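Local coordinates for protein probable M18 family aminopeptidase 1 (Thermotoga maritima, PDB 2GLF) that probably removes amino-terminal residues from peptides as a metal-dependent exopeptidase of the M18 family, assembled as a dodecamer, at residues Val7-Arg11 with Ser432-Glu438; Phe100-Pro104 with Asp219-Gly223; Ala288-Leu294 with Phe406-Arg410. Numbering follows the deposited sequence.

Interaction 1. Residues Val7-Arg11 with Ser432-Glu438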
ATOM      1  N   VAL A   7       5.007 -39.877  33.514  1.00 18.27           N
ATOM      2  CA  VAL A   7       4.188 -41.050  33.752  1.00 17.14           C
ATOM      3  C   VAL A   7       4.889 -42.371  33.428  1.00 17.25           C
ATOM      4  O   VAL A   7       4.766 -43.331  34.184  1.00 17.06           O
ATOM      5  CB  VAL A   7       2.868 -40.953  32.970  1.00 11.45           C
ATOM      6  CG1 VAL A   7       2.067 -42.231  33.128  1.00 11.45           C
ATOM      7  CG2 VAL A   7       2.067 -39.765  33.485  1.00 11.45           C
ATOM      8  N   TRP A   8       5.634 -42.423  32.324  1.00 28.04           N
ATOM      9  CA  TRP A   8       6.328 -43.658  31.947  1.00 27.98           C
ATOM     10  C   TRP A   8       7.263 -44.183  33.035  1.00 28.27           C
ATOM     11  O   TRP A   8       7.560 -45.378  33.074  1.00 28.21           O
ATOM     12  CB  TRP A   8       7.124 -43.474  30.644  1.00 16.70           C
ATOM     13  CG  TRP A   8       6.257 -43.238  29.438  1.00 16.90           C
ATOM     14  CD1 TRP A   8       6.010 -42.041  28.833  1.00 14.42           C
ATOM     15  CD2 TRP A   8       5.478 -44.213  28.731  1.00 15.96           C
ATOM     16  NE1 TRP A   8       5.124 -42.206  27.796  1.00 14.04           N
ATOM     17  CE2 TRP A   8       4.780 -43.529  27.709  1.00 14.75           C
ATOM     18  CE3 TRP A   8       5.300 -45.596  28.863  1.00 13.49           C
ATOM     19  CZ2 TRP A   8       3.915 -44.183  26.821  1.00 14.71           C
ATOM     20  CZ3 TRP A   8       4.443 -46.245  27.983  1.00 15.18           C
ATOM     21  CH2 TRP A   8       3.760 -45.535  26.972  1.00 15.05           C
ATOM     22  N   HIS A   9       7.718 -43.297  33.916  1.00 17.29           N
ATOM     23  CA  HIS A   9       8.612 -43.696  34.996  1.00 18.10           C
ATOM     24  C   HIS A   9       7.878 -43.995  36.304  1.00 18.25           C
ATOM     25  O   HIS A   9       8.511 -44.224  37.333  1.00 18.83           O
ATOM     26  CB  HIS A   9       9.646 -42.604  35.253  1.00 25.10           C
ATOM     27  CG  HIS A   9      10.637 -42.435  34.145  1.00 25.04           C
ATOM     28  ND1 HIS A   9      11.546 -41.400  34.115  1.00 25.59           N
ATOM     29  CD2 HIS A   9      10.874 -43.179  33.039  1.00 25.47           C
ATOM     30  CE1 HIS A   9      12.302 -41.512  33.036  1.00 26.60           C
ATOM     31  NE2 HIS A   9      11.914 -42.584  32.367  1.00 26.49           N
ATOM     32  N   HIS A  10       6.547 -43.995  36.270  1.00 24.59           N
ATOM     33  CA  HIS A  10       5.771 -44.255  37.474  1.00 24.63           C
ATOM     34  C   HIS A  10       4.520 -45.105  37.263  1.00 24.82           C
ATOM     35  O   HIS A  10       3.760 -45.304  38.210  1.00 25.18           O
ATOM     36  CB  HIS A  10       5.330 -42.937  38.117  1.00 25.19           C
ATOM     37  CG  HIS A  10       6.455 -42.020  38.471  1.00 28.27           C
ATOM     38  ND1 HIS A  10       7.465 -42.377  39.336  1.00 31.65           N
ATOM     39  CD2 HIS A  10       6.715 -40.745  38.095  1.00 31.73           C
ATOM     40  CE1 HIS A  10       8.299 -41.362  39.480  1.00 32.75           C
ATOM     41  NE2 HIS A  10       7.866 -40.360  38.736  1.00 32.06           N
ATOM     42  N   ARG A  11       4.287 -45.622  36.060  1.00 25.21           N
ATOM     43  CA  ARG A  11       3.065 -46.385  35.880  1.00 25.48           C
ATOM     44  C   ARG A  11       3.055 -47.821  35.387  1.00 26.01           C
ATOM     45  O   ARG A  11       2.029 -48.492  35.537  1.00 28.09           O
ATOM     46  CB  ARG A  11       2.069 -45.581  35.047  1.00 21.68           C
ATOM     47  CG  ARG A  11       0.779 -45.297  35.807  1.00 22.45           C
ATOM     48  CD  ARG A  11       1.073 -44.465  37.042  1.00 27.12           C
ATOM     49  NE  ARG A  11      -0.060 -44.390  37.951  1.00 29.64           N
ATOM     50  CZ  ARG A  11      -0.085 -43.631  39.041  1.00 32.61           C
ATOM     51  NH1 ARG A  11       0.964 -42.882  39.350  1.00 33.99           N
ATOM     52  NH2 ARG A  11      -1.155 -43.623  39.827  1.00 33.67           N
ATOM     53  N   SER A 432      -0.662 -39.050  24.178  1.00 25.44           N
ATOM     54  CA  SER A 432       0.288 -39.970  24.796  1.00 24.63           C
ATOM     55  C   SER A 432      -0.430 -41.160  25.441  1.00 24.25           C
ATOM     56  O   SER A 432      -1.490 -40.995  26.042  1.00 23.92           O
ATOM     57  CB  SER A 432       1.101 -39.225  25.857  1.00 17.79           C
ATOM     58  OG  SER A 432       1.824 -40.120  26.676  1.00 17.23           O
ATOM     59  N   LYS A 433       0.134 -42.357  25.307  1.00 14.45           N
ATOM     60  CA  LYS A 433      -0.468 -43.543  25.921  1.00 13.77           C
ATOM     61  C   LYS A 433      -0.403 -43.395  27.436  1.00 13.58           C
ATOM     62  O   LYS A 433      -1.330 -43.779  28.146  1.00 13.98           O
ATOM     63  CB  LYS A 433       0.280 -44.819  25.521  1.00 14.38           C
ATOM     64  CG  LYS A 433       0.018 -45.287  24.116  1.00 15.28           C
ATOM     65  CD  LYS A 433       0.846 -46.508  23.801  1.00 14.50           C
ATOM     66  CE  LYS A 433       0.589 -46.983  22.385  1.00 13.78           C
ATOM     67  NZ  LYS A 433       1.388 -48.199  22.072  1.00  8.90           N
ATOM     68  N   ALA A 434       0.706 -42.844  27.923  1.00 18.96           N
ATOM     69  CA  ALA A 434       0.888 -42.637  29.356  1.00 18.96           C
ATOM     70  C   ALA A 434      -0.156 -41.661  29.909  1.00 18.96           C
ATOM     71  O   ALA A 434      -0.705 -41.881  30.989  1.00 18.96           O
ATOM     72  CB  ALA A 434       2.301 -42.120  29.642  1.00 13.80           C
ATOM     73  N   ASP A 435      -0.434 -40.589  29.173  1.00 12.49           N
ATOM     74  CA  ASP A 435      -1.417 -39.619  29.638  1.00 13.48           C
ATOM     75  C   ASP A 435      -2.818 -40.214  29.583  1.00 13.49           C
ATOM     76  O   ASP A 435      -3.629 -40.019  30.494  1.00 13.81           O
ATOM     77  CB  ASP A 435      -1.356 -38.329  28.809  1.00 29.70           C
ATOM     78  CG  ASP A 435      -0.069 -37.538  29.040  1.00 33.03           C
ATOM     79  OD1 ASP A 435       0.484 -37.588  30.159  1.00 34.09           O
ATOM     80  OD2 ASP A 435       0.381 -36.848  28.105  1.00 36.46           O
ATOM     81  N   LEU A 436      -3.099 -40.949  28.514  1.00 18.36           N
ATOM     82  CA  LEU A 436      -4.398 -41.585  28.351  1.00 17.82           C
ATOM     83  C   LEU A 436      -4.735 -42.338  29.643  1.00 19.08           C
ATOM     84  O   LEU A 436      -5.803 -42.150  30.236  1.00 19.05           O
ATOM     85  CB  LEU A 436      -4.339 -42.556  27.171  1.00  8.65           C
ATOM     86  CG  LEU A 436      -5.584 -43.232  26.587  1.00  8.65           C
ATOM     87  CD1 LEU A 436      -5.401 -44.734  26.666  1.00  8.65           C
ATOM     88  CD2 LEU A 436      -6.849 -42.795  27.306  1.00  8.65           C
ATOM     89  N   PHE A 437      -3.795 -43.172  30.079  1.00 18.08           N
ATOM     90  CA  PHE A 437      -3.942 -43.979  31.284  1.00 18.14           C
ATOM     91  C   PHE A 437      -4.047 -43.131  32.538  1.00 18.22           C
ATOM     92  O   PHE A 437      -4.957 -43.308  33.348  1.00 17.55           O
ATOM     93  CB  PHE A 437      -2.744 -44.915  31.423  1.00 17.91           C
ATOM     94  CG  PHE A 437      -2.878 -45.925  32.535  1.00 18.66           C
ATOM     95  CD1 PHE A 437      -3.797 -46.971  32.442  1.00 20.13           C
ATOM     96  CD2 PHE A 437      -2.073 -45.841  33.669  1.00 20.42           C
ATOM     97  CE1 PHE A 437      -3.913 -47.915  33.456  1.00 18.97           C
ATOM     98  CE2 PHE A 437      -2.183 -46.779  34.689  1.00 20.44           C
ATOM     99  CZ  PHE A 437      -3.108 -47.821  34.581  1.00 18.78           C
ATOM    100  N   GLU A 438      -3.111 -42.208  32.702  1.00 10.58           N
ATOM    101  CA  GLU A 438      -3.114 -41.381  33.890  1.00 10.91           C
ATOM    102  C   GLU A 438      -4.385 -40.559  34.042  1.00 11.03           C
ATOM    103  O   GLU A 438      -4.784 -40.221  35.160  1.00 10.44           O
ATOM    104  CB  GLU A 438      -1.895 -40.468  33.904  1.00 22.49           C
ATOM    105  CG  GLU A 438      -1.614 -39.893  35.282  1.00 24.93           C
ATOM    106  CD  GLU A 438      -1.310 -40.966  36.312  1.00 26.76           C
ATOM    107  OE1 GLU A 438      -1.155 -40.627  37.501  1.00 30.73           O
ATOM    108  OE2 GLU A 438      -1.219 -42.148  35.932  1.00 28.54           O
TER
HETATM  109  O   HOH W   1       4.906 -39.678  26.606  1.00 26.24           O

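Interaction 2. Residues Phe100-Pro104 with Asp219-Gly223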
ATOM      1  N   PHE A 100     -23.169 -33.830   5.053  1.00  6.96           N
ATOM      2  CA  PHE A 100     -23.780 -33.785   3.730  1.00  6.76           C
ATOM      3  C   PHE A 100     -24.861 -32.699   3.833  1.00  6.91           C
ATOM      4  O   PHE A 100     -25.566 -32.626   4.841  1.00  5.23           O
ATOM      5  CB  PHE A 100     -24.486 -35.115   3.426  1.00 12.72           C
ATOM      6  CG  PHE A 100     -23.630 -36.146   2.733  1.00 12.14           C
ATOM      7  CD1 PHE A 100     -22.247 -36.147   2.860  1.00 10.08           C
ATOM      8  CD2 PHE A 100     -24.232 -37.156   1.985  1.00 10.57           C
ATOM      9  CE1 PHE A 100     -21.479 -37.137   2.254  1.00 10.08           C
ATOM     10  CE2 PHE A 100     -23.476 -38.144   1.381  1.00 10.08           C
ATOM     11  CZ  PHE A 100     -22.096 -38.135   1.516  1.00 10.08           C
ATOM     12  N   LYS A 101     -24.999 -31.854   2.818  1.00  5.86           N
ATOM     13  CA  LYS A 101     -26.050 -30.839   2.851  1.00  5.86           C
ATOM     14  C   LYS A 101     -27.378 -31.558   2.638  1.00  5.86           C
ATOM     15  O   LYS A 101     -27.396 -32.738   2.302  1.00  5.86           O
ATOM     16  CB  LYS A 101     -25.857 -29.810   1.739  1.00 11.15           C
ATOM     17  CG  LYS A 101     -24.828 -28.742   2.040  1.00 11.02           C
ATOM     18  CD  LYS A 101     -24.891 -27.636   1.004  1.00  9.57           C
ATOM     19  CE  LYS A 101     -23.921 -26.516   1.330  1.00  9.57           C
ATOM     20  NZ  LYS A 101     -23.879 -25.518   0.226  1.00  9.57           N
ATOM     21  N   PRO A 102     -28.509 -30.863   2.838  1.00 21.90           N
ATOM     22  CA  PRO A 102     -29.805 -31.526   2.638  1.00 22.60           C
ATOM     23  C   PRO A 102     -29.937 -32.149   1.238  1.00 24.11           C
ATOM     24  O   PRO A 102     -30.415 -33.277   1.098  1.00 25.00           O
ATOM     25  CB  PRO A 102     -30.802 -30.403   2.899  1.00  5.47           C
ATOM     26  CG  PRO A 102     -30.103 -29.601   3.963  1.00  5.34           C
ATOM     27  CD  PRO A 102     -28.693 -29.520   3.417  1.00  5.34           C
ATOM     28  N   ASN A 103     -29.532 -31.419   0.202  1.00 29.25           N
ATOM     29  CA  ASN A 103     -29.562 -31.955  -1.161  1.00 30.35           C
ATOM     30  C   ASN A 103     -28.098 -32.007  -1.571  1.00 30.93           C
ATOM     31  O   ASN A 103     -27.629 -31.148  -2.314  1.00 33.07           O
ATOM     32  CB  ASN A 103     -30.324 -31.037  -2.115  1.00 18.54           C
ATOM     33  CG  ASN A 103     -31.756 -30.815  -1.694  1.00 20.21           C
ATOM     34  OD1 ASN A 103     -32.474 -31.758  -1.373  1.00 18.42           O
ATOM     35  ND2 ASN A 103     -32.184 -29.561  -1.703  1.00 18.18           N
ATOM     36  N   PRO A 104     -27.359 -33.021  -1.084  1.00 18.63           N
ATOM     37  CA  PRO A 104     -25.935 -33.214  -1.367  1.00 17.75           C
ATOM     38  C   PRO A 104     -25.556 -33.670  -2.770  1.00 16.67           C
ATOM     39  O   PRO A 104     -24.463 -33.363  -3.242  1.00 16.67           O
ATOM     40  CB  PRO A 104     -25.525 -34.235  -0.315  1.00 13.88           C
ATOM     41  CG  PRO A 104     -26.717 -35.131  -0.283  1.00 13.07           C
ATOM     42  CD  PRO A 104     -27.876 -34.142  -0.273  1.00 14.22           C
ATOM     43  N   ASP A 219     -34.721 -38.336   0.285  1.00 16.37           N
ATOM     44  CA  ASP A 219     -34.439 -38.924   1.589  1.00 15.83           C
ATOM     45  C   ASP A 219     -33.216 -38.334   2.268  1.00 15.50           C
ATOM     46  O   ASP A 219     -33.057 -38.478   3.479  1.00 16.29           O
ATOM     47  CB  ASP A 219     -34.282 -40.440   1.470  1.00 32.95           C
ATOM     48  CG  ASP A 219     -35.598 -41.140   1.198  1.00 36.69           C
ATOM     49  OD1 ASP A 219     -35.585 -42.367   0.975  1.00 40.85           O
ATOM     50  OD2 ASP A 219     -36.649 -40.466   1.210  1.00 41.53           O
ATOM     51  N   PHE A 220     -32.342 -37.683   1.506  1.00 18.39           N
ATOM     52  CA  PHE A 220     -31.158 -37.070   2.108  1.00 16.79           C
ATOM     53  C   PHE A 220     -31.580 -35.926   3.012  1.00 16.14           C
ATOM     54  O   PHE A 220     -30.921 -35.649   4.010  1.00 16.50           O
ATOM     55  CB  PHE A 220     -30.196 -36.539   1.044  1.00  5.29           C
ATOM     56  CG  PHE A 220     -29.383 -37.604   0.378  1.00  5.29           C
ATOM     57  CD1 PHE A 220     -29.566 -37.903  -0.966  1.00  5.29           C
ATOM     58  CD2 PHE A 220     -28.428 -38.319   1.099  1.00  5.29           C
ATOM     59  CE1 PHE A 220     -28.806 -38.900  -1.582  1.00  5.29           C
ATOM     60  CE2 PHE A 220     -27.667 -39.316   0.490  1.00  5.29           C
ATOM     61  CZ  PHE A 220     -27.855 -39.607  -0.849  1.00  5.29           C
ATOM     62  N   VAL A 221     -32.682 -35.268   2.660  1.00  6.90           N
ATOM     63  CA  VAL A 221     -33.190 -34.155   3.451  1.00  6.90           C
ATOM     64  C   VAL A 221     -33.395 -34.637   4.877  1.00  6.90           C
ATOM     65  O   VAL A 221     -32.721 -34.186   5.803  1.00  6.90           O
ATOM     66  CB  VAL A 221     -34.535 -33.651   2.913  1.00 15.78           C
ATOM     67  CG1 VAL A 221     -34.990 -32.450   3.718  1.00 15.78           C
ATOM     68  CG2 VAL A 221     -34.414 -33.290   1.441  1.00 15.78           C
ATOM     69  N   SER A 222     -34.334 -35.562   5.037  1.00 12.80           N
ATOM     70  CA  SER A 222     -34.639 -36.148   6.336  1.00 12.80           C
ATOM     71  C   SER A 222     -33.531 -37.133   6.661  1.00 12.82           C
ATOM     72  O   SER A 222     -33.779 -38.325   6.868  1.00 13.90           O
ATOM     73  CB  SER A 222     -35.984 -36.875   6.287  1.00 14.53           C
ATOM     74  OG  SER A 222     -36.009 -37.828   5.234  1.00 14.33           O
ATOM     75  N   GLY A 223     -32.305 -36.630   6.686  1.00 23.74           N
ATOM     76  CA  GLY A 223     -31.172 -37.484   6.983  1.00 24.09           C
ATOM     77  C   GLY A 223     -29.965 -36.712   7.474  1.00 24.15           C
ATOM     78  O   GLY A 223     -29.874 -35.495   7.299  1.00 25.31           O
TER
HETATM   79  O   HOH W   2     -27.045 -34.651   5.917  1.00 22.46           O
HETATM   80  O   HOH W   3     -28.432 -35.145   3.636  1.00 20.88           O

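Interaction 3. Residues Ala288-Leu294 with Phe406-Arg410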
ATOM      1  N   ALA A 288     -24.439 -29.426  26.630  1.00 24.11           N
ATOM      2  CA  ALA A 288     -24.580 -28.832  27.953  1.00 24.88           C
ATOM      3  C   ALA A 288     -25.587 -27.707  27.781  1.00 25.96           C
ATOM      4  O   ALA A 288     -25.739 -27.192  26.677  1.00 25.00           O
ATOM      5  CB  ALA A 288     -23.246 -28.290  28.422  1.00 18.35           C
ATOM      6  N   LYS A 289     -26.293 -27.325  28.834  1.00 56.05           N
ATOM      7  CA  LYS A 289     -27.260 -26.252  28.666  1.00 57.11           C
ATOM      8  C   LYS A 289     -28.335 -26.724  27.682  1.00 55.95           C
ATOM      9  O   LYS A 289     -28.488 -26.163  26.601  1.00 57.49           O
ATOM     10  CB  LYS A 289     -26.534 -25.015  28.122  1.00 68.74           C
ATOM     11  CG  LYS A 289     -27.422 -23.893  27.637  1.00 69.49           C
ATOM     12  CD  LYS A 289     -27.049 -23.488  26.216  1.00 69.60           C
ATOM     13  CE  LYS A 289     -25.605 -23.030  26.120  1.00 74.64           C
ATOM     14  NZ  LYS A 289     -25.297 -22.490  24.770  1.00 73.80           N
ATOM     15  N   ALA A 290     -29.067 -27.769  28.059  1.00 51.85           N
ATOM     16  CA  ALA A 290     -30.118 -28.319  27.209  1.00 50.87           C
ATOM     17  C   ALA A 290     -31.226 -28.987  28.015  1.00 50.68           C
ATOM     18  O   ALA A 290     -32.008 -29.770  27.477  1.00 51.88           O
ATOM     19  CB  ALA A 290     -29.530 -29.317  26.230  1.00 12.01           C
ATOM     20  N   ARG A 291     -31.282 -28.684  29.307  1.00 36.81           N
ATOM     21  CA  ARG A 291     -32.303 -29.230  30.194  1.00 35.32           C
ATOM     22  C   ARG A 291     -32.112 -30.711  30.495  1.00 33.96           C
ATOM     23  O   ARG A 291     -32.284 -31.140  31.633  1.00 34.38           O
ATOM     24  CB  ARG A 291     -33.701 -28.996  29.611  1.00 37.54           C
ATOM     25  CG  ARG A 291     -34.818 -29.188  30.629  1.00 38.79           C
ATOM     26  CD  ARG A 291     -36.175 -28.813  30.063  1.00 38.33           C
ATOM     27  NE  ARG A 291     -37.223 -28.864  31.081  1.00 38.21           N
ATOM     28  CZ  ARG A 291     -37.394 -27.949  32.032  1.00 38.67           C
ATOM     29  NH1 ARG A 291     -36.590 -26.897  32.101  1.00 39.46           N
ATOM     30  NH2 ARG A 291     -38.366 -28.090  32.920  1.00 37.84           N
ATOM     31  N   PHE A 292     -31.761 -31.482  29.474  1.00 27.74           N
ATOM     32  CA  PHE A 292     -31.528 -32.922  29.612  1.00 25.95           C
ATOM     33  C   PHE A 292     -30.790 -33.306  30.903  1.00 25.39           C
ATOM     34  O   PHE A 292     -31.167 -34.254  31.607  1.00 24.92           O
ATOM     35  CB  PHE A 292     -30.726 -33.408  28.405  1.00 25.10           C
ATOM     36  CG  PHE A 292     -30.163 -34.785  28.564  1.00 22.54           C
ATOM     37  CD1 PHE A 292     -31.003 -35.876  28.771  1.00 20.72           C
ATOM     38  CD2 PHE A 292     -28.789 -34.997  28.485  1.00 20.91           C
ATOM     39  CE1 PHE A 292     -30.479 -37.164  28.895  1.00 22.36           C
ATOM     40  CE2 PHE A 292     -28.256 -36.276  28.608  1.00 21.02           C
ATOM     41  CZ  PHE A 292     -29.101 -37.364  28.813  1.00 23.22           C
ATOM     42  N   TYR A 293     -29.730 -32.562  31.195  1.00 24.77           N
ATOM     43  CA  TYR A 293     -28.905 -32.780  32.373  1.00 24.36           C
ATOM     44  C   TYR A 293     -29.685 -32.667  33.681  1.00 24.62           C
ATOM     45  O   TYR A 293     -29.569 -33.523  34.554  1.00 24.98           O
ATOM     46  CB  TYR A 293     -27.751 -31.782  32.349  1.00 23.61           C
ATOM     47  CG  TYR A 293     -26.988 -31.639  33.637  1.00 23.40           C
ATOM     48  CD1 TYR A 293     -26.499 -32.753  34.315  1.00 22.69           C
ATOM     49  CD2 TYR A 293     -26.698 -30.377  34.148  1.00 22.32           C
ATOM     50  CE1 TYR A 293     -25.730 -32.612  35.474  1.00 21.46           C
ATOM     51  CE2 TYR A 293     -25.933 -30.223  35.296  1.00 22.41           C
ATOM     52  CZ  TYR A 293     -25.447 -31.343  35.954  1.00 23.21           C
ATOM     53  OH  TYR A 293     -24.657 -31.183  37.070  1.00 23.87           O
ATOM     54  N   LEU A 294     -30.472 -31.609  33.826  1.00 28.47           N
ATOM     55  CA  LEU A 294     -31.248 -31.441  35.042  1.00 28.31           C
ATOM     56  C   LEU A 294     -32.482 -32.332  35.022  1.00 28.81           C
ATOM     57  O   LEU A 294     -32.967 -32.763  36.066  1.00 30.04           O
ATOM     58  CB  LEU A 294     -31.646 -29.981  35.211  1.00 18.64           C
ATOM     59  CG  LEU A 294     -30.440 -29.066  35.418  1.00 18.74           C
ATOM     60  CD1 LEU A 294     -30.933 -27.702  35.873  1.00 18.40           C
ATOM     61  CD2 LEU A 294     -29.487 -29.662  36.468  1.00 16.69           C
ATOM     62  N   PHE A 406     -21.050 -23.912  31.669  1.00 27.99           N
ATOM     63  CA  PHE A 406     -22.464 -24.255  31.769  1.00 28.80           C
ATOM     64  C   PHE A 406     -22.853 -24.944  33.063  1.00 29.64           C
ATOM     65  O   PHE A 406     -23.949 -24.727  33.589  1.00 30.12           O
ATOM     66  CB  PHE A 406     -22.874 -25.129  30.588  1.00 16.63           C
ATOM     67  CG  PHE A 406     -22.585 -24.507  29.259  1.00 17.27           C
ATOM     68  CD1 PHE A 406     -23.000 -23.203  28.985  1.00 18.45           C
ATOM     69  CD2 PHE A 406     -21.880 -25.213  28.283  1.00 17.35           C
ATOM     70  CE1 PHE A 406     -22.715 -22.605  27.761  1.00 17.72           C
ATOM     71  CE2 PHE A 406     -21.588 -24.623  27.050  1.00 18.09           C
ATOM     72  CZ  PHE A 406     -22.008 -23.313  26.790  1.00 16.96           C
ATOM     73  N   PHE A 407     -21.964 -25.781  33.580  1.00 32.31           N
ATOM     74  CA  PHE A 407     -22.259 -26.485  34.815  1.00 33.42           C
ATOM     75  C   PHE A 407     -22.039 -25.588  36.024  1.00 34.69           C
ATOM     76  O   PHE A 407     -22.795 -25.651  36.998  1.00 35.17           O
ATOM     77  CB  PHE A 407     -21.424 -27.761  34.899  1.00 28.25           C
ATOM     78  CG  PHE A 407     -21.783 -28.762  33.849  1.00 28.45           C
ATOM     79  CD1 PHE A 407     -21.343 -28.599  32.541  1.00 27.27           C
ATOM     80  CD2 PHE A 407     -22.640 -29.817  34.143  1.00 29.51           C
ATOM     81  CE1 PHE A 407     -21.753 -29.465  31.541  1.00 27.35           C
ATOM     82  CE2 PHE A 407     -23.063 -30.696  33.145  1.00 28.78           C
ATOM     83  CZ  PHE A 407     -22.618 -30.517  31.842  1.00 28.61           C
ATOM     84  N   ALA A 408     -21.013 -24.745  35.957  1.00 29.31           N
ATOM     85  CA  ALA A 408     -20.731 -23.817  37.045  1.00 29.47           C
ATOM     86  C   ALA A 408     -21.893 -22.829  37.062  1.00 29.77           C
ATOM     87  O   ALA A 408     -22.180 -22.193  38.076  1.00 30.49           O
ATOM     88  CB  ALA A 408     -19.422 -23.092  36.787  1.00 20.08           C
ATOM     89  N   GLU A 409     -22.553 -22.726  35.912  1.00 23.48           N
ATOM     90  CA  GLU A 409     -23.695 -21.843  35.711  1.00 23.71           C
ATOM     91  C   GLU A 409     -24.871 -22.395  36.505  1.00 22.56           C
ATOM     92  O   GLU A 409     -25.781 -21.656  36.882  1.00 22.35           O
ATOM     93  CB  GLU A 409     -24.060 -21.805  34.221  1.00 47.76           C
ATOM     94  CG  GLU A 409     -24.332 -20.423  33.654  1.00 50.92           C
ATOM     95  CD  GLU A 409     -24.601 -20.448  32.153  1.00 57.88           C
ATOM     96  OE1 GLU A 409     -25.670 -20.948  31.741  1.00 58.41           O
ATOM     97  OE2 GLU A 409     -23.736 -19.971  31.382  1.00 60.75           O
ATOM     98  N   ARG A 410     -24.840 -23.702  36.759  1.00 38.08           N
ATOM     99  CA  ARG A 410     -25.909 -24.356  37.503  1.00 37.83           C
ATOM    100  C   ARG A 410     -25.673 -24.447  39.007  1.00 37.24           C
ATOM    101  O   ARG A 410     -26.348 -25.212  39.698  1.00 37.55           O
ATOM    102  CB  ARG A 410     -26.167 -25.753  36.948  1.00 29.41           C
ATOM    103  CG  ARG A 410     -26.560 -25.757  35.488  1.00 30.53           C
ATOM    104  CD  ARG A 410     -27.173 -27.086  35.114  1.00 30.78           C
ATOM    105  NE  ARG A 410     -26.838 -27.467  33.747  1.00 31.78           N
ATOM    106  CZ  ARG A 410     -27.176 -26.772  32.669  1.00 30.69           C
ATOM    107  NH1 ARG A 410     -27.868 -25.648  32.790  1.00 29.02           N
ATOM    108  NH2 ARG A 410     -26.804 -27.201  31.474  1.00 30.72           N
TER
HETATM  109  O   HOH W   4     -23.950 -28.623  37.753  1.00 17.86           O

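Interaction 1. Residues Val7-Arg11 with Ser432-Glu438
An N-terminal loop docks on the first turns of the C-terminal helix 433-449 of the M18 aminopeptidase fold, so segments near the two ends of the chain, 421 residues apart, meet in a buried contact of 402 Å². Val7 points its CB at the helix: its CG1 lies 3.5 Å from Ala434 CB, and its CG2 packs 4.0 Å from Glu438 CB. Trp8 follows with its indole over the same alanine in a CH-pi contact, Ala434 CB 3.5 Å from the centroid of the Trp8 five-membered ring and 20° off its normal. Trp8 CH2 meets Lys433 CB at 3.8 Å. His9 bonds through NE2 to Pro192 O of a second subunit, where the loop turns, His10 N hydrogen-bonding to Val7 O at 2.8 Å. Arg11 returns to the helix: its CG lies 3.5 Å from Phe437 CE2 at the ring edge, and its NE forms a salt bridge with Glu438 OE2 at 3.2 Å, by charge alone because the oxygen lies out of the guanidinium plane. Arg11 NH1 also bonds to Gly384 O, and Glu438 OE1 to Ile386 N. The N-cap Ser432 OG shares a water with Trp8 NE1, 3.1 Å and 2.8 Å away.

Interaction 2. Residues Phe100-Pro104 with Asp219-Gly223
Phe220 lays one ring face against Pro104, whose CG sits 4.0 Å from the ring centroid and 22° off its normal, a CH-pi contact; Pro104 CD also closes to 3.6 Å from Phe220 CB. On the Phe100 side the rings touch more loosely, Phe220 CE2 lying 4.3 Å from Phe100 CD2, near the plane of the Phe100 ring. The backbones do not bond directly: Pro102 O is 3.4 Å from Val221 N, but the angle is poor. Waters fill the gap instead. One lies 2.9 Å from Lys101 O and 2.6 Å from Phe220 O, another 2.7 Å from Phe100 O and 3.3 Å from Gly223 O. At Pro102 and Asn103 the chain turns a corner within strand 97-108, and the corner faces a third subunit, where Asn103 bonds to Asn343 and His342. Water bridges the gap to the chain entering strand 223-229, the antiparallel neighbour of 97-108 in the six-stranded sheet, while Phe100 stacks on Phe114 of strand 111-119 and Phe220 packs on Leu138 of strand 132-139.

Interaction 3. Residues Ala288-Leu294 with Phe406-Arg410
This is a mainly apolar packing contact of 440 Å² between residues 288-294, the loop and first turn of helix 292-303, and residues 406-410, in and just after the short helix 404-408, beside the central mixed sheet of the M18 metallopeptidase fold. Phe406 and Phe407 supply the aromatic surface of the second segment. Ala288 CB lies between them, 3.4 Å from Phe406 CD2 and 3.7 Å from Phe407 CE1. Lys289, though poorly ordered, runs along Phe406, with CB over one ring face and CE 3.4 Å from Phe406 CE1. Phe407 and Tyr293 meet obliquely, centroids 4.8 Å apart and planes at 58°. Behind them, Val90 and Leu88 of strand 87-92 touch Phe407 and Tyr293 respectively. Arg410 is the most covered residue of its segment, 96 Å²: its CD lies 3.7 Å from Leu294 CD2 and its NE 2.9 Å from Tyr293 CD2 at the ring edge. The still shorter 2.7 Å between Arg410 NH2 and Lys289 N is no hydrogen bond, since both atoms are donors. Beside the contact, Arg291 pairs with Glu310 and Asp314 of a third subunit. One water joins the segments, 2.7 Å from Tyr293 OH and 3.3 Å from Phe407 O.

How the interactions relate
The three contacts are separate, with no two touching. Interactions 1 and 2 lie on opposite sides of the chain's centre, their centres 43 Å apart; interaction 3 is 32 Å from interaction 1 and 31 Å from interaction 2, centre to centre. In sequence, interaction 1 brings the chain ends together and spans the other two, which follow one another in series. Interaction 3 is the one near the metal site: the side chain of Phe406 is about 11 Å from a bound manganese ion, and that of Ala288 about 8 Å from that of His92, a manganese ligand. Interactions 2 and 3 both touch the third subunit, whereas interaction 1 reaches the second.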